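Local coordinates for URE2 protein (Saccharomyces cerevisiae, PDB 1K0D) that represses nitrogen-catabolic genes in yeast by holding GATA transcription activators in the cytoplasm, and has glutathione peroxidase activity in its GST-like region, at residues 164-169 / 235-240; 202-207 / 244-249. All blocks are in the same frame, centred on the assembly; numbering follows the deposited sequence.

Contact 1. Residues 164-169 / 235-240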
loop_
_atom_site.group_PDB
_atom_site.type_symbol
_atom_site.label_atom_id
_atom_site.label_comp_id
_atom_site.label_asym_id
_atom_site.label_seq_id
_atom_site.Cartn_x
_atom_site.Cartn_y
_atom_site.Cartn_z
ATOM N N VAL B 164 -13.107 9.385 7.952
ATOM C CA VAL B 164 -13.186 7.942 8.188
ATOM C C VAL B 164 -12.399 7.607 9.456
ATOM O O VAL B 164 -12.840 6.808 10.286
ATOM C CB VAL B 164 -12.598 7.138 7.000
ATOM C CG1 VAL B 164 -12.610 5.651 7.312
ATOM C CG2 VAL B 164 -13.404 7.414 5.740
ATOM N N VAL B 165 -11.233 8.222 9.609
ATOM C CA VAL B 165 -10.408 7.989 10.791
ATOM C C VAL B 165 -11.088 8.566 12.042
ATOM O O VAL B 165 -11.113 7.935 13.103
ATOM C CB VAL B 165 -9.011 8.637 10.635
ATOM C CG1 VAL B 165 -8.209 8.457 11.907
ATOM C CG2 VAL B 165 -8.276 8.009 9.450
ATOM N N GLU B 166 -11.637 9.768 11.906
ATOM C CA GLU B 166 -12.323 10.434 13.010
ATOM C C GLU B 166 -13.468 9.553 13.511
ATOM O O GLU B 166 -13.581 9.286 14.706
ATOM C CB GLU B 166 -12.879 11.783 12.543
ATOM C CG GLU B 166 -13.602 12.567 13.626
ATOM C CD GLU B 166 -12.656 13.156 14.659
ATOM O OE1 GLU B 166 -13.144 13.730 15.658
ATOM O OE2 GLU B 166 -11.422 13.054 14.475
ATOM N N MET B 167 -14.311 9.107 12.586
ATOM C CA MET B 167 -15.451 8.257 12.914
ATOM C C MET B 167 -15.007 6.991 13.655
ATOM O O MET B 167 -15.550 6.658 14.709
ATOM C CB MET B 167 -16.209 7.895 11.626
ATOM C CG MET B 167 -17.352 6.895 11.797
ATOM S SD MET B 167 -18.404 6.737 10.307
ATOM C CE MET B 167 -17.327 5.768 9.191
ATOM N N ALA B 168 -14.020 6.289 13.108
ATOM C CA ALA B 168 -13.524 5.073 13.738
ATOM C C ALA B 168 -13.039 5.351 15.163
ATOM O O ALA B 168 -13.327 4.582 16.083
ATOM C CB ALA B 168 -12.399 4.470 12.907
ATOM N N LEU B 169 -12.302 6.443 15.345
ATOM C CA LEU B 169 -11.801 6.787 16.676
ATOM C C LEU B 169 -12.964 7.119 17.615
ATOM O O LEU B 169 -12.960 6.732 18.785
ATOM C CB LEU B 169 -10.830 7.969 16.595
ATOM C CG LEU B 169 -9.496 7.699 15.891
ATOM C CD1 LEU B 169 -8.732 9.003 15.714
ATOM C CD2 LEU B 169 -8.677 6.693 16.704
ATOM N N ILE B 235 -9.302 21.532 14.947
ATOM C CA ILE B 235 -10.672 22.030 14.915
ATOM C C ILE B 235 -11.611 21.161 14.094
ATOM O O ILE B 235 -12.760 20.936 14.478
ATOM C CB ILE B 235 -10.713 23.461 14.346
ATOM C CG1 ILE B 235 -9.857 24.385 15.216
ATOM C CG2 ILE B 235 -12.154 23.961 14.277
ATOM C CD1 ILE B 235 -9.754 25.789 14.685
ATOM N N GLU B 236 -11.119 20.670 12.963
ATOM C CA GLU B 236 -11.932 19.845 12.083
ATOM C C GLU B 236 -12.098 18.389 12.506
ATOM O O GLU B 236 -13.148 17.794 12.258
ATOM C CB GLU B 236 -11.363 19.887 10.666
ATOM C CG GLU B 236 -11.592 21.199 9.945
ATOM C CD GLU B 236 -11.030 21.181 8.537
ATOM O OE1 GLU B 236 -9.895 21.661 8.337
ATOM O OE2 GLU B 236 -11.721 20.668 7.632
ATOM N N PHE B 237 -11.076 17.810 13.131
ATOM C CA PHE B 237 -11.146 16.408 13.545
ATOM C C PHE B 237 -10.617 16.176 14.962
ATOM O O PHE B 237 -9.531 15.630 15.153
ATOM C CB PHE B 237 -10.376 15.535 12.542
ATOM C CG PHE B 237 -10.815 15.725 11.113
ATOM C CD1 PHE B 237 -10.127 16.588 10.267
ATOM C CD2 PHE B 237 -11.942 15.073 10.625
ATOM C CE1 PHE B 237 -10.557 16.801 8.956
ATOM C CE2 PHE B 237 -12.380 15.279 9.316
ATOM C CZ PHE B 237 -11.684 16.146 8.480
ATOM N N PRO B 238 -11.400 16.577 15.978
ATOM C CA PRO B 238 -11.071 16.448 17.402
ATOM C C PRO B 238 -10.424 15.122 17.814
ATOM O O PRO B 238 -9.346 15.110 18.406
ATOM C CB PRO B 238 -12.423 16.670 18.080
ATOM C CG PRO B 238 -13.068 17.659 17.187
ATOM C CD PRO B 238 -12.775 17.083 15.816
ATOM N N GLU B 239 -11.092 14.011 17.518
ATOM C CA GLU B 239 -10.559 12.695 17.872
ATOM C C GLU B 239 -9.177 12.442 17.252
ATOM O O GLU B 239 -8.271 11.939 17.920
ATOM C CB GLU B 239 -11.530 11.593 17.435
ATOM C CG GLU B 239 -12.786 11.473 18.287
ATOM C CD GLU B 239 -12.487 11.042 19.716
ATOM O OE1 GLU B 239 -11.768 10.036 19.902
ATOM O OE2 GLU B 239 -12.976 11.703 20.656
ATOM N N VAL B 240 -9.018 12.780 15.977
ATOM C CA VAL B 240 -7.734 12.584 15.307
ATOM C C VAL B 240 -6.695 13.441 16.009
ATOM O O VAL B 240 -5.525 13.073 16.098
ATOM C CB VAL B 240 -7.795 12.991 13.812
ATOM C CG1 VAL B 240 -6.401 12.976 13.207
ATOM C CG2 VAL B 240 -8.696 12.030 13.053
#
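Helix 148-176, through its segment 164-169, meets the point where helix 233-236 gives way to helix 238-248 in the GST-type C-terminal helical domain, and the backbones come closest at Glu166 and Val240, whose CA atoms lie 5.6 Å apart. Phe237 occupies the N-cap position of the second helix and Pro238 opens its first turn, where amide N-H groups have no carbonyl of their own helix behind them. The carboxylate of Glu166 fills that place from across the interface. Its CG stands anti to the backbone N and the chain then bends at chi2 (73°), which carries the acid group to the helix start. There it grips two successive amides like a fork: Glu239 N donates to OE1 and Val240 N to OE2, each at 2.8 Å, and each oxygen accepts on its syn lone pair. N-H...O angles of 154° and 153° make the two bonds nearly equivalent. Apolar contacts flank the fork. The CB of Glu166 sits at the edge of the Phe237 ring, 3.9 Å from CD2; Val165 CG1 meets Val240 CG2 at 3.8 Å, the two side chains crossing at about a right angle, and Leu169 CD1 reaches Val240 CA at 3.7 Å. Glu239 OE2 forms salt bridges with Arg173 and Lys242. The paired bonds fix the rotation of the Glu166 carboxylate and tie the start of helix 238-248 to helix 148-176; a negative charge there would face the positive end of the helix dipole, which, with two N-H donors, would be expected to favour the ionised form.

Contact 2. Residues 202-207 / 244-249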
loop_
_atom_site.group_PDB
_atom_site.type_symbol
_atom_site.label_atom_id
_atom_site.label_comp_id
_atom_site.label_asym_id
_atom_site.label_seq_id
_atom_site.Cartn_x
_atom_site.Cartn_y
_atom_site.Cartn_z
ATOM N N ASP B 202 -10.869 11.493 27.815
ATOM C CA ASP B 202 -9.524 11.794 27.333
ATOM C C ASP B 202 -8.641 10.551 27.302
ATOM O O ASP B 202 -7.466 10.621 26.938
ATOM C CB ASP B 202 -8.863 12.859 28.210
ATOM C CG ASP B 202 -7.449 13.189 27.755
ATOM O OD1 ASP B 202 -7.292 13.685 26.616
ATOM O OD2 ASP B 202 -6.497 12.944 28.529
ATOM N N TYR B 203 -9.204 9.416 27.696
ATOM C CA TYR B 203 -8.464 8.160 27.685
ATOM C C TYR B 203 -8.001 7.895 26.246
ATOM O O TYR B 203 -8.755 8.111 25.296
ATOM C CB TYR B 203 -9.371 7.029 28.168
ATOM C CG TYR B 203 -8.760 5.652 28.062
ATOM C CD1 TYR B 203 -7.755 5.238 28.940
ATOM C CD2 TYR B 203 -9.182 4.763 27.074
ATOM C CE1 TYR B 203 -7.187 3.966 28.832
ATOM C CE2 TYR B 203 -8.621 3.492 26.958
ATOM C CZ TYR B 203 -7.628 3.101 27.838
ATOM O OH TYR B 203 -7.088 1.841 27.718
ATOM N N PRO B 204 -6.754 7.432 26.066
ATOM C CA PRO B 204 -6.237 7.154 24.722
ATOM C C PRO B 204 -7.002 6.060 23.980
ATOM O O PRO B 204 -7.269 4.991 24.523
ATOM C CB PRO B 204 -4.780 6.775 24.986
ATOM C CG PRO B 204 -4.843 6.156 26.339
ATOM C CD PRO B 204 -5.749 7.100 27.088
ATOM N N VAL B 205 -7.353 6.346 22.733
ATOM C CA VAL B 205 -8.091 5.407 21.901
ATOM C C VAL B 205 -7.279 5.059 20.647
ATOM O O VAL B 205 -6.664 5.931 20.038
ATOM C CB VAL B 205 -9.461 6.007 21.522
ATOM C CG1 VAL B 205 -10.073 5.249 20.382
ATOM C CG2 VAL B 205 -10.387 5.950 22.728
ATOM N N TRP B 206 -7.276 3.780 20.278
ATOM C CA TRP B 206 -6.515 3.310 19.121
ATOM C C TRP B 206 -7.371 2.593 18.089
ATOM O O TRP B 206 -8.445 2.086 18.403
ATOM C CB TRP B 206 -5.388 2.381 19.582
ATOM C CG TRP B 206 -4.563 2.970 20.676
ATOM C CD1 TRP B 206 -4.563 2.603 21.995
ATOM C CD2 TRP B 206 -3.651 4.069 20.566
ATOM N NE1 TRP B 206 -3.707 3.405 22.710
ATOM C CE2 TRP B 206 -3.133 4.314 21.860
ATOM C CE3 TRP B 206 -3.220 4.874 19.499
ATOM C CZ2 TRP B 206 -2.207 5.330 22.116
ATOM C CZ3 TRP B 206 -2.300 5.884 19.753
ATOM C CH2 TRP B 206 -1.803 6.101 21.053
ATOM N N LEU B 207 -6.874 2.543 16.856
ATOM C CA LEU B 207 -7.581 1.915 15.746
ATOM C C LEU B 207 -7.795 0.409 15.863
ATOM O O LEU B 207 -8.855 -0.093 15.491
ATOM C CB LEU B 207 -6.858 2.215 14.430
ATOM C CG LEU B 207 -6.855 3.675 13.964
ATOM C CD1 LEU B 207 -5.926 3.834 12.772
ATOM C CD2 LEU B 207 -8.267 4.093 13.600
ATOM N N THR B 244 -3.318 11.843 17.558
ATOM C CA THR B 244 -2.012 12.258 17.060
ATOM C C THR B 244 -1.151 12.837 18.180
ATOM O O THR B 244 0.052 12.583 18.237
ATOM C CB THR B 244 -2.142 13.330 15.956
ATOM O OG1 THR B 244 -3.137 12.922 15.013
ATOM C CG2 THR B 244 -0.811 13.506 15.225
ATOM N N LYS B 245 -1.758 13.617 19.073
ATOM C CA LYS B 245 -0.995 14.201 20.177
ATOM C C LYS B 245 -0.475 13.157 21.152
ATOM O O LYS B 245 0.619 13.300 21.695
ATOM C CB LYS B 245 -1.821 15.252 20.925
ATOM C CG LYS B 245 -1.790 16.620 20.253
ATOM C CD LYS B 245 -0.351 17.078 20.043
ATOM C CE LYS B 245 -0.273 18.480 19.451
ATOM N NZ LYS B 245 -0.719 19.528 20.414
ATOM N N HIS B 246 -1.252 12.107 21.383
ATOM C CA HIS B 246 -0.800 11.057 22.281
ATOM C C HIS B 246 0.472 10.456 21.696
ATOM O O HIS B 246 1.443 10.224 22.407
ATOM C CB HIS B 246 -1.856 9.959 22.417
ATOM C CG HIS B 246 -2.856 10.203 23.504
ATOM N ND1 HIS B 246 -2.503 10.297 24.833
ATOM C CD2 HIS B 246 -4.205 10.320 23.465
ATOM C CE1 HIS B 246 -3.590 10.459 25.565
ATOM N NE2 HIS B 246 -4.637 10.476 24.760
ATOM N N MET B 247 0.471 10.225 20.386
ATOM C CA MET B 247 1.629 9.631 19.724
ATOM C C MET B 247 2.836 10.571 19.669
ATOM O O MET B 247 3.972 10.140 19.865
ATOM C CB MET B 247 1.243 9.164 18.310
ATOM C CG MET B 247 0.139 8.090 18.287
ATOM S SD MET B 247 -0.058 7.266 16.680
ATOM C CE MET B 247 -1.260 8.361 15.888
ATOM N N MET B 248 2.585 11.850 19.409
ATOM C CA MET B 248 3.650 12.847 19.342
ATOM C C MET B 248 4.391 13.037 20.673
ATOM O O MET B 248 5.477 13.603 20.694
ATOM C CB MET B 248 3.086 14.199 18.880
ATOM C CG MET B 248 2.597 14.233 17.437
ATOM S SD MET B 248 3.931 14.436 16.230
ATOM C CE MET B 248 4.595 12.800 16.217
ATOM N N ARG B 249 3.811 12.567 21.778
ATOM C CA ARG B 249 4.458 12.710 23.082
ATOM C C ARG B 249 5.359 11.533 23.439
ATOM O O ARG B 249 6.073 11.577 24.443
ATOM C CB ARG B 249 3.416 12.882 24.190
ATOM C CG ARG B 249 2.486 14.051 23.965
ATOM C CD ARG B 249 1.640 14.350 25.183
ATOM N NE ARG B 249 0.721 15.448 24.898
ATOM C CZ ARG B 249 -0.548 15.292 24.534
ATOM N NH1 ARG B 249 -1.067 14.075 24.420
ATOM N NH2 ARG B 249 -1.289 16.358 24.262
#
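Within the all-helical C-terminal domain of the GST fold, the extended loop that leads from the unmodelled residues after helix 148-176 towards helix 214-217 runs past the last turns of helix 238-248. His246 carries most of the meeting. Its CG is anti to the carbonyl carbon, and Pro204 CB packs over one face of the imidazole in a CH-pi contact, 3.8 Å from the ring centroid and only 14° off the normal. The backbone O of Asp202 approaches the edge of the same ring, near its plane, but at 3.6 Å from NE2 no hydrogen bond is made. One residue on, Met247 slides past Trp206 in the opposite direction: Met247 CG lies 3.6 Å from Trp206 CZ3 in the plane of the indole, and SD stands at the edge of the six-membered ring, 5.4 Å from its centroid, a Met-aromatic contact. Met247 also packs on Asp216 and Leu217 of helix 214-217, while Tyr203 O is bound by Arg173. With no hydrogen bond between the two segments, cohesion here comes from dispersion and weak CH-pi and sulfur-aromatic terms, which depend on close fit of the surfaces; a carboxylate as near as that of Asp202 might modestly favour protonation of His246.

Helix 238-248 serves both contacts, its first turn in contact 1 and its last turns in contact 2, and the segments alternate along the chain. Contact 1, partly buried, joins it to another helix through carboxylate-to-amide hydrogen bonds wrapped in apolar groups; contact 2, at the surface, joins it to a loop by apolar, CH-pi and Met-aromatic contacts with no hydrogen bond between the segments. The centres are 12 Å apart, and the two sites touch: Leu169 O lies 3.6 Å from Val205 CG1, and Leu169 CD2 packs on Leu207 CD2. Arg173 spans them too, pairing with Glu239 and bonding Tyr203 O. Directional bonding thus falls at the helix start, where amides need acceptors, and weaker, less directional contacts farther along.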